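DTDP-4-dehydrorhamnose 3-epimerase (Streptomyces niveus, PDB 2C0Z) epimerises a dTDP-4-keto-6-deoxy sugar at C3, acting with the methyltransferase NovU on the way to the sugar of the antibiotic novobiocin. Local coordinates at residues 79-84 and 141-146; 58-63 and 128-133; 22-27 and 116-121. One frame throughout, in Å; residues are numbered along the deposited sequence. Where two conformers were deposited one is given.

Contact 1 (79-84 and 141-146); sequences QAKYVT and YLSSGT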
loop_
_atom_site.group_PDB
_atom_site.type_symbol
_atom_site.label_atom_id
_atom_site.label_comp_id
_atom_site.label_asym_id
_atom_site.label_seq_id
_atom_site.Cartn_x
_atom_site.Cartn_y
_atom_site.Cartn_z
ATOM N N GLN A 79 16.026 4.882 -7.987
ATOM C CA GLN A 79 14.685 4.650 -7.462
ATOM C C GLN A 79 14.836 4.066 -6.068
ATOM O O GLN A 79 15.677 3.198 -5.863
ATOM C CB GLN A 79 13.944 3.632 -8.329
ATOM C CG GLN A 79 12.518 3.338 -7.857
ATOM C CD GLN A 79 11.930 2.140 -8.538
ATOM O OE1 GLN A 79 12.229 1.004 -8.161
ATOM N NE2 GLN A 79 11.101 2.372 -9.552
ATOM N N ALA A 80 14.035 4.547 -5.139
ATOM C CA ALA A 80 13.935 3.946 -3.817
ATOM C C ALA A 80 12.598 3.238 -3.705
ATOM O O ALA A 80 11.645 3.627 -4.348
ATOM C CB ALA A 80 14.011 5.000 -2.783
ATOM N N LYS A 81 12.557 2.200 -2.883
ATOM C CA LYS A 81 11.361 1.363 -2.758
ATOM C C LYS A 81 11.079 1.084 -1.294
ATOM O O LYS A 81 11.995 0.899 -0.500
ATOM C CB LYS A 81 11.557 0.000 -3.457
ATOM C CG LYS A 81 11.500 0.005 -4.939
ATOM C CD LYS A 81 11.552 -1.469 -5.447
ATOM C CE LYS A 81 10.552 -1.689 -6.549
ATOM N NZ LYS A 81 10.507 -0.534 -7.487
ATOM N N TYR A 82 9.801 0.990 -0.970
ATOM C CA TYR A 82 9.316 0.705 0.375
ATOM C C TYR A 82 8.348 -0.439 0.225
ATOM O O TYR A 82 7.274 -0.284 -0.350
ATOM C CB TYR A 82 8.676 1.987 0.912
ATOM C CG TYR A 82 8.403 2.075 2.395
ATOM C CD1 TYR A 82 7.267 1.510 2.927
ATOM C CD2 TYR A 82 9.273 2.733 3.253
ATOM C CE1 TYR A 82 6.987 1.596 4.288
ATOM C CE2 TYR A 82 9.010 2.838 4.595
ATOM C CZ TYR A 82 7.846 2.272 5.119
ATOM O OH TYR A 82 7.587 2.424 6.455
ATOM N N VAL A 83 8.744 -1.599 0.731
ATOM C CA VAL A 83 8.090 -2.865 0.438
ATOM C C VAL A 83 7.540 -3.547 1.676
ATOM O O VAL A 83 8.207 -3.610 2.705
ATOM C CB VAL A 83 8.966 -3.807 -0.416
ATOM C CG1 VAL A 83 10.199 -4.258 0.324
ATOM C CG2 VAL A 83 8.159 -5.001 -0.926
ATOM N N THR A 84 6.331 -4.117 1.546
ATOM C CA THR A 84 5.756 -4.916 2.611
ATOM C C THR A 84 4.940 -6.069 2.067
ATOM O O THR A 84 4.515 -6.048 0.911
ATOM C CB THR A 84 4.905 -4.006 3.529
ATOM O OG1 THR A 84 4.647 -4.664 4.756
ATOM C CG2 THR A 84 3.533 -3.699 2.969
ATOM N N TYR A 141 4.299 -2.313 -2.836
ATOM C CA TYR A 141 5.521 -1.538 -2.993
ATOM C C TYR A 141 5.129 -0.090 -3.203
ATOM O O TYR A 141 4.230 0.193 -4.000
ATOM C CB TYR A 141 6.314 -1.939 -4.285
ATOM C CG TYR A 141 6.538 -3.386 -4.616
ATOM C CD1 TYR A 141 5.491 -4.183 -5.030
ATOM C CD2 TYR A 141 7.813 -3.930 -4.596
ATOM C CE1 TYR A 141 5.685 -5.506 -5.398
ATOM C CE2 TYR A 141 8.028 -5.259 -4.962
ATOM C CZ TYR A 141 6.956 -6.037 -5.354
ATOM O OH TYR A 141 7.124 -7.368 -5.715
ATOM N N LEU A 142 5.792 0.815 -2.505
ATOM C CA LEU A 142 5.745 2.240 -2.804
ATOM C C LEU A 142 7.107 2.644 -3.359
ATOM O O LEU A 142 8.147 2.313 -2.760
ATOM C CB LEU A 142 5.416 3.042 -1.564
ATOM C CG LEU A 142 4.258 2.524 -0.701
ATOM C CD1 LEU A 142 4.075 3.408 0.529
ATOM C CD2 LEU A 142 2.976 2.457 -1.488
ATOM N N SER A 143 7.102 3.295 -4.516
ATOM C CA SER A 143 8.350 3.625 -5.229
ATOM C C SER A 143 8.451 5.125 -5.425
ATOM O O SER A 143 7.453 5.789 -5.679
ATOM C CB SER A 143 8.395 2.933 -6.599
ATOM O OG SER A 143 8.391 1.506 -6.487
ATOM N N SER A 144 9.686 5.629 -5.366
ATOM C CA SER A 144 9.969 7.047 -5.564
ATOM C C SER A 144 10.074 7.477 -7.021
ATOM O O SER A 144 10.228 8.655 -7.289
ATOM C CB SER A 144 11.265 7.424 -4.843
ATOM O OG SER A 144 12.400 6.869 -5.531
ATOM N N GLY A 145 10.043 6.550 -7.958
ATOM C CA GLY A 145 10.002 6.881 -9.376
ATOM C C GLY A 145 9.064 5.979 -10.125
ATOM O O GLY A 145 8.749 4.864 -9.684
ATOM N N THR A 146 8.601 6.455 -11.269
ATOM C CA THR A 146 7.709 5.648 -12.083
ATOM C C THR A 146 8.494 4.696 -12.962
ATOM O O THR A 146 9.700 4.892 -13.226
ATOM C CB THR A 146 6.827 6.521 -12.975
ATOM O OG1 THR A 146 7.633 7.416 -13.751
ATOM C CG2 THR A 146 5.890 7.385 -12.139
#
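Tyr82 and Leu142 pair across two antiparallel neighbours in one sheet of this RmlC-like cupin, strands 81-84 and 141-143. Their backbones exchange two hydrogen bonds, Tyr82 N to Leu142 O and Leu142 N to Tyr82 O, both 2.8 Å. Lys81 with Ser143 and Val83 with Tyr141 are the non-hydrogen-bonded pairs on either side. Where the strands end the pairing changes character: Ser144 N still donates to Ala80 O, but Ala80 N turns to a side chain, Ser144 OG, in a nearly straight bond (N-H...O 173°). This OG, placed between its own backbone N and carbonyl carbon (chi1 72°), accepts the bond that a backbone carbonyl would take further along the pairing.

Apolar contacts divide between the two faces. On one, Tyr82 CB lies 4.2 Å from Leu142 CB. On the face of Lys81, Val83 and Tyr141, Val83 CG2 in the conformer given packs 3.8 Å from Tyr141 CD2, the two side chains running side by side, while Lys81 CE approaches the same CD2 obliquely. Tyr141 is the proton donor and Lys81 a substrate ligand by similarity with related epimerases, so this face probably looks into the active site. The phenol oxygen of Tyr141 is hydrogen-bonded to Ser60 OG, beyond these strands.

The remaining polar contacts gather round the lysine ammonium and the glutamine amide. Gln79 NE2 makes a weak bond to Gly145 O. The Lys81 chain bends at chi3 and chi4, and in the conformer given for Ser143, Lys81 NZ donates to Ser143 OG at 3.1 Å.

Contact 2 (58-63 and 128-133); sequences NLSVSV and HGFCAI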
loop_
_atom_site.group_PDB
_atom_site.type_symbol
_atom_site.label_atom_id
_atom_site.label_comp_id
_atom_site.label_asym_id
_atom_site.label_seq_id
_atom_site.Cartn_x
_atom_site.Cartn_y
_atom_site.Cartn_z
ATOM N N ASN A 58 2.568 -0.333 -6.303
ATOM C CA ASN A 58 2.383 -1.592 -7.010
ATOM C C ASN A 58 2.001 -2.701 -6.055
ATOM O O ASN A 58 2.236 -2.608 -4.842
ATOM C CB ASN A 58 3.673 -2.020 -7.719
ATOM C CG ASN A 58 4.043 -1.096 -8.881
ATOM O OD1 ASN A 58 4.837 -0.215 -8.728
ATOM N ND2 ASN A 58 3.523 -1.376 -10.047
ATOM N N LEU A 59 1.389 -3.732 -6.625
ATOM C CA LEU A 59 1.109 -4.997 -5.935
ATOM C C LEU A 59 1.600 -6.129 -6.802
ATOM O O LEU A 59 1.525 -6.075 -8.019
ATOM C CB LEU A 59 -0.371 -5.162 -5.603
ATOM C CG LEU A 59 -0.886 -4.234 -4.508
ATOM C CD1 LEU A 59 -2.334 -3.912 -4.697
ATOM C CD2 LEU A 59 -0.684 -4.843 -3.167
ATOM N N SER A 60 2.148 -7.161 -6.174
ATOM C CA SER A 60 2.455 -8.394 -6.898
ATOM C C SER A 60 1.909 -9.559 -6.114
ATOM O O SER A 60 1.935 -9.547 -4.895
ATOM C CB SER A 60 3.944 -8.522 -7.143
ATOM O OG SER A 60 4.648 -8.711 -5.974
ATOM N N VAL A 61 1.393 -10.548 -6.822
ATOM C CA VAL A 61 0.916 -11.793 -6.229
ATOM C C VAL A 61 1.732 -12.895 -6.867
ATOM O O VAL A 61 1.851 -12.935 -8.076
ATOM C CB VAL A 61 -0.590 -12.034 -6.511
ATOM C CG1 VAL A 61 -1.026 -13.320 -5.849
ATOM C CG2 VAL A 61 -1.405 -10.858 -6.041
ATOM N N SER A 62 2.364 -13.729 -6.065
ATOM C CA SER A 62 3.250 -14.769 -6.577
ATOM C C SER A 62 2.939 -16.081 -5.920
ATOM O O SER A 62 2.628 -16.122 -4.758
ATOM C CB SER A 62 4.698 -14.432 -6.251
ATOM O OG SER A 62 5.001 -13.190 -6.758
ATOM N N VAL A 63 3.074 -17.153 -6.683
ATOM C CA VAL A 63 2.943 -18.493 -6.118
ATOM C C VAL A 63 4.221 -18.968 -5.401
ATOM O O VAL A 63 5.328 -18.527 -5.681
ATOM C CB VAL A 63 2.473 -19.496 -7.203
ATOM C CG1 VAL A 63 1.234 -18.984 -7.914
ATOM C CG2 VAL A 63 3.530 -19.745 -8.204
ATOM N N HIS A 128 16.692 -5.664 -5.503
ATOM C CA HIS A 128 15.622 -6.279 -4.731
ATOM C C HIS A 128 15.188 -7.572 -5.395
ATOM O O HIS A 128 15.037 -7.669 -6.617
ATOM C CB HIS A 128 14.448 -5.314 -4.605
ATOM C CG HIS A 128 13.303 -5.879 -3.827
ATOM N ND1 HIS A 128 12.098 -6.208 -4.414
ATOM C CD2 HIS A 128 13.188 -6.203 -2.515
ATOM C CE1 HIS A 128 11.298 -6.729 -3.496
ATOM N NE2 HIS A 128 11.935 -6.738 -2.336
ATOM N N GLY A 129 14.895 -8.551 -4.575
ATOM C CA GLY A 129 14.282 -9.780 -4.999
ATOM C C GLY A 129 13.513 -10.421 -3.859
ATOM O O GLY A 129 13.591 -9.990 -2.701
ATOM N N PHE A 130 12.766 -11.475 -4.174
ATOM C CA PHE A 130 12.075 -12.211 -3.126
ATOM C C PHE A 130 11.659 -13.587 -3.599
ATOM O O PHE A 130 11.596 -13.854 -4.798
ATOM C CB PHE A 130 10.826 -11.439 -2.662
ATOM C CG PHE A 130 9.742 -11.373 -3.682
ATOM C CD1 PHE A 130 9.737 -10.387 -4.646
ATOM C CD2 PHE A 130 8.678 -12.260 -3.630
ATOM C CE1 PHE A 130 8.711 -10.292 -5.578
ATOM C CE2 PHE A 130 7.634 -12.180 -4.568
ATOM C CZ PHE A 130 7.662 -11.187 -5.539
ATOM N N CYS A 131 11.331 -14.429 -2.626
ATOM C CA CYS A 131 10.798 -15.771 -2.848
ATOM C C CYS A 131 9.501 -15.881 -2.031
ATOM O O CYS A 131 9.538 -15.675 -0.838
ATOM C CB CYS A 131 11.791 -16.798 -2.324
ATOM S SG CYS A 131 11.283 -18.481 -2.630
ATOM N N ALA A 132 8.388 -16.269 -2.640
ATOM C CA ALA A 132 7.167 -16.571 -1.907
ATOM C C ALA A 132 7.330 -17.855 -1.093
ATOM O O ALA A 132 7.683 -18.889 -1.650
ATOM C CB ALA A 132 5.999 -16.709 -2.859
ATOM N N ILE A 133 7.073 -17.772 0.209
ATOM C CA ILE A 133 7.138 -18.896 1.133
ATOM C C ILE A 133 5.767 -19.549 1.238
ATOM O O ILE A 133 5.635 -20.796 1.259
ATOM C CB ILE A 133 7.579 -18.401 2.541
ATOM C CG1 ILE A 133 9.006 -17.876 2.546
ATOM C CG2 ILE A 133 7.394 -19.507 3.577
ATOM C CD1 ILE A 133 9.317 -17.047 3.836
#
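Ala132, Phe130 and Ser62 carry most of this contact, in which strands 58-63 and 128-132 face each other from different sheets, without a hydrogen bond between them. The axes of the two short strand segments approach to 7.1 Å and their directions differ by 52°; the backbones come closest at Val63 and Ala132 and lie farther apart toward Asn58 and His128.

Ala132 has the largest share of buried surface. Its methyl group points at the other strand and meets backbone: CB lies 3.4 Å from Val63 O and 3.9 Å from Ser62 O. The nearest side chain to it is that of Ser62, CB to CB at 4.3 Å. With nothing longer than a methyl group in between, the two backbones come close here, Val63 CA and Ala132 CA being 6.3 Å apart.

Phe130 fills the wider part. Its CG stands between the backbone N and the carbonyl carbon (chi1 69°), and the ring reaches across with CZ and CE2 leading. Ser62 OG comes to the ring edge in its plane, 3.5 Å from CZ and almost as near CE2. Ser60 OG, the hydroxyl that shares a hydrogen bond with Tyr141 OH, lies obliquely by the same CZ of Phe130 at 3.9 Å. The ring of Phe130 also packs on Tyr141 and Leu139 of strand 136-143, and on Arg68.

Ser62 thus touches both partners, its hydroxyl against the phenyl edge and its CB near the alanine methyl. Side chains meeting between two facing antiparallel sheets, with no backbone bond between the strands, make up the interior of the cupin beta-sandwich, here next to the probable substrate-binding residues Arg68 and His128.

Contact 3 (22-27 and 116-121); sequences EITPEQ and SRRAVY. With EDO (1,2-ethanediol), chain C; EDO (1,2-ethanediol), chain D.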
loop_
_atom_site.group_PDB
_atom_site.type_symbol
_atom_site.label_atom_id
_atom_site.label_comp_id
_atom_site.label_asym_id
_atom_site.label_seq_id
_atom_site.Cartn_x
_atom_site.Cartn_y
_atom_site.Cartn_z
ATOM N N GLU A 22 14.712 -1.488 8.097
ATOM C CA GLU A 22 13.553 -2.333 8.419
ATOM C C GLU A 22 12.604 -1.504 9.280
ATOM O O GLU A 22 13.020 -0.911 10.269
ATOM C CB GLU A 22 13.942 -3.628 9.119
ATOM C CG GLU A 22 12.729 -4.477 9.456
ATOM C CD GLU A 22 13.077 -5.857 9.985
ATOM O OE1 GLU A 22 14.253 -6.177 10.193
ATOM O OE2 GLU A 22 12.137 -6.640 10.194
ATOM N N ILE A 23 11.347 -1.447 8.873
ATOM C CA ILE A 23 10.307 -0.756 9.616
ATOM C C ILE A 23 9.379 -1.761 10.277
ATOM O O ILE A 23 8.821 -2.639 9.628
ATOM C CB ILE A 23 9.528 0.167 8.675
ATOM C CG1 ILE A 23 10.485 1.205 8.007
ATOM C CG2 ILE A 23 8.458 0.891 9.469
ATOM C CD1 ILE A 23 11.022 0.776 6.641
ATOM N N THR A 24 9.245 -1.629 11.597
ATOM C CA THR A 24 8.261 -2.333 12.384
ATOM C C THR A 24 7.033 -1.421 12.444
ATOM O O THR A 24 7.160 -0.239 12.767
ATOM C CB THR A 24 8.826 -2.557 13.792
ATOM O OG1 THR A 24 10.003 -3.381 13.707
ATOM C CG2 THR A 24 7.847 -3.258 14.676
ATOM N N PRO A 25 5.848 -1.916 12.122
ATOM C CA PRO A 25 4.669 -1.048 12.111
ATOM C C PRO A 25 4.184 -0.710 13.525
ATOM O O PRO A 25 4.564 -1.379 14.487
ATOM C CB PRO A 25 3.624 -1.900 11.390
ATOM C CG PRO A 25 3.993 -3.301 11.780
ATOM C CD PRO A 25 5.498 -3.297 11.756
ATOM N N GLU A 26 3.357 0.319 13.627
ATOM C CA GLU A 26 2.525 0.512 14.813
ATOM C C GLU A 26 1.282 -0.348 14.588
ATOM O O GLU A 26 0.536 -0.127 13.662
ATOM C CB GLU A 26 2.126 1.974 15.006
ATOM C CG GLU A 26 1.335 2.160 16.304
ATOM C CD GLU A 26 0.786 3.554 16.521
ATOM O OE1 GLU A 26 1.019 4.438 15.677
ATOM O OE2 GLU A 26 0.118 3.769 17.584
ATOM N N GLN A 27 1.094 -1.364 15.418
ATOM C CA GLN A 27 0.044 -2.365 15.195
ATOM C C GLN A 27 -0.735 -2.637 16.484
ATOM O O GLN A 27 -0.146 -2.721 17.565
ATOM C CB GLN A 27 0.714 -3.668 14.727
ATOM C CG GLN A 27 -0.247 -4.864 14.501
ATOM C CD GLN A 27 0.375 -5.968 13.657
ATOM O OE1 GLN A 27 0.078 -6.069 12.467
ATOM N NE2 GLN A 27 1.227 -6.783 14.253
ATOM N N SER A 116 3.862 -10.307 11.322
ATOM C CA SER A 116 4.629 -9.163 11.811
ATOM C C SER A 116 4.500 -7.912 10.964
ATOM O O SER A 116 4.670 -6.780 11.464
ATOM C CB SER A 116 6.094 -9.553 12.061
ATOM O OG SER A 116 6.750 -10.059 10.927
ATOM N N ARG A 117 4.227 -8.102 9.687
ATOM C CA ARG A 117 3.906 -6.976 8.825
ATOM C C ARG A 117 4.964 -5.860 8.799
ATOM O O ARG A 117 4.651 -4.647 8.747
ATOM C CB ARG A 117 2.528 -6.432 9.181
ATOM C CG ARG A 117 1.418 -7.435 8.923
ATOM C CD ARG A 117 0.021 -6.820 8.979
ATOM N NE ARG A 117 -1.075 -7.790 8.793
ATOM C CZ ARG A 117 -1.598 -8.134 7.629
ATOM N NH1 ARG A 117 -1.202 -7.575 6.495
ATOM N NH2 ARG A 117 -2.573 -9.038 7.609
ATOM N N ARG A 118 6.228 -6.290 8.800
ATOM C CA ARG A 118 7.360 -5.394 8.639
ATOM C C ARG A 118 7.415 -4.870 7.196
ATOM O O ARG A 118 6.788 -5.422 6.275
ATOM C CB ARG A 118 8.666 -6.081 9.028
ATOM C CG ARG A 118 8.605 -6.761 10.387
ATOM C CD ARG A 118 9.026 -5.890 11.444
ATOM N NE ARG A 118 8.845 -6.395 12.814
ATOM C CZ ARG A 118 9.828 -6.767 13.604
ATOM N NH1 ARG A 118 11.092 -6.764 13.184
ATOM N NH2 ARG A 118 9.546 -7.169 14.829
ATOM N N ALA A 119 8.161 -3.796 7.028
ATOM C CA ALA A 119 8.445 -3.215 5.731
ATOM C C ALA A 119 9.964 -3.032 5.622
ATOM O O ALA A 119 10.654 -2.905 6.635
ATOM C CB ALA A 119 7.719 -1.899 5.549
ATOM N N VAL A 120 10.453 -3.013 4.387
ATOM C CA VAL A 120 11.829 -2.703 4.112
ATOM C C VAL A 120 11.887 -1.522 3.176
ATOM O O VAL A 120 11.180 -1.494 2.172
ATOM C CB VAL A 120 12.588 -3.915 3.528
ATOM C CG1 VAL A 120 13.947 -3.527 3.015
ATOM C CG2 VAL A 120 12.749 -5.006 4.551
ATOM N N TYR A 121 12.726 -0.538 3.521
ATOM C CA TYR A 121 13.033 0.586 2.662
ATOM C C TYR A 121 14.424 0.370 2.091
ATOM O O TYR A 121 15.372 0.086 2.816
ATOM C CB TYR A 121 12.985 1.898 3.422
ATOM C CG TYR A 121 13.546 3.051 2.632
ATOM C CD1 TYR A 121 12.825 3.594 1.574
ATOM C CD2 TYR A 121 14.793 3.592 2.919
ATOM C CE1 TYR A 121 13.326 4.637 0.822
ATOM C CE2 TYR A 121 15.293 4.638 2.156
ATOM C CZ TYR A 121 14.548 5.142 1.111
ATOM O OH TYR A 121 15.021 6.218 0.349
HETATM C C1 EDO C . 5.073 -5.972 14.578
HETATM O O1 EDO C . 6.056 -6.204 13.593
HETATM C C2 EDO C . 5.313 -6.941 15.711
HETATM O O2 EDO C . 6.683 -6.906 16.093
HETATM C C1 EDO D . -3.329 -10.973 11.268
HETATM O O1 EDO D . -3.133 -9.845 10.407
HETATM C C2 EDO D . -2.245 -12.049 11.147
HETATM O O2 EDO D . -2.231 -12.566 9.819
HETATM O O HOH W 1 -0.751 -8.588 11.550
#
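The guanidinium of Arg118 has Thr24 OG1 over one face, 3.2 Å above the plane and displaced toward the rim; this close pair is not a hydrogen bond. At its edge NH1 forms a salt bridge with Glu22 OE2 (3.2 Å), which it meets from above the carboxylate plane, the two planar groups being 52° apart. Elsewhere on the edge an ethanediol, probably from the crystallisation liquor, accepts from NE through O1 and from NH2 through O2. Its O1 in turn donates to Ser116 O at 2.6 Å. A bend at chi2 (-91°) turns CD of Arg118 back toward Glu22 and Thr24.

The Arg117 guanidinium stands nearly perpendicular to the amide of Gln27, 84° between planes. In its own plane lie a water and O1 of a second ethanediol, to which NH2 donates and NE makes a weak bond. The water accepts from NE and is hydrogen-bonded to Gln27 OE1; that oxygen also rests 3.6 Å from Arg117 CD. NH1 is bound to Val86 O, and Gln27 NE2 to Arg6 O. The Pro25 ring packs on the backbone carbonyls of Ser116 and Arg117, its CG 3.4 Å from Arg117 O.

Farther along, the backbones of Ile23 and Ala119 form a hydrogen-bonded antiparallel pair. Ile23 CD1 reaches on to Tyr121 CB at 3.9 Å.

Strand 119-122 lies between strands 20-30 and 81-87 of one sheet. Tyr82, from strand 81-87, lies against Ile23 and Ala119 on the same face of the sheet, strand 107-113 touches Glu22, Arg118 and Val120, and Phe44 of helix 41-48 meets the Tyr121 ring edge-to-face.

Contacts 1 and 3 belong to the same antiparallel sheet, where strand 81-87 lies between 136-143 and 119-122, and 119-122 pairs on with 20-30. Contact 2 joins that sheet, through strand 56-63, to strand 126-132 of the second one. Centres of contacts 1 and 2 are about 14 Å apart, those of 1 and 3 about 15 Å, and those of 2 and 3 about 17 Å. Along the chain the segments run 22-27, 58-63, 79-84, 116-121, 128-133, 141-146, so every pair of contacts interleaves. Contacts 1 and 2 meet where Tyr141 touches Ser60, Phe130 and His128, probably at the active site. Segment 58-63 also pairs with a strand of the second subunit, carrying the sheet across the dimer.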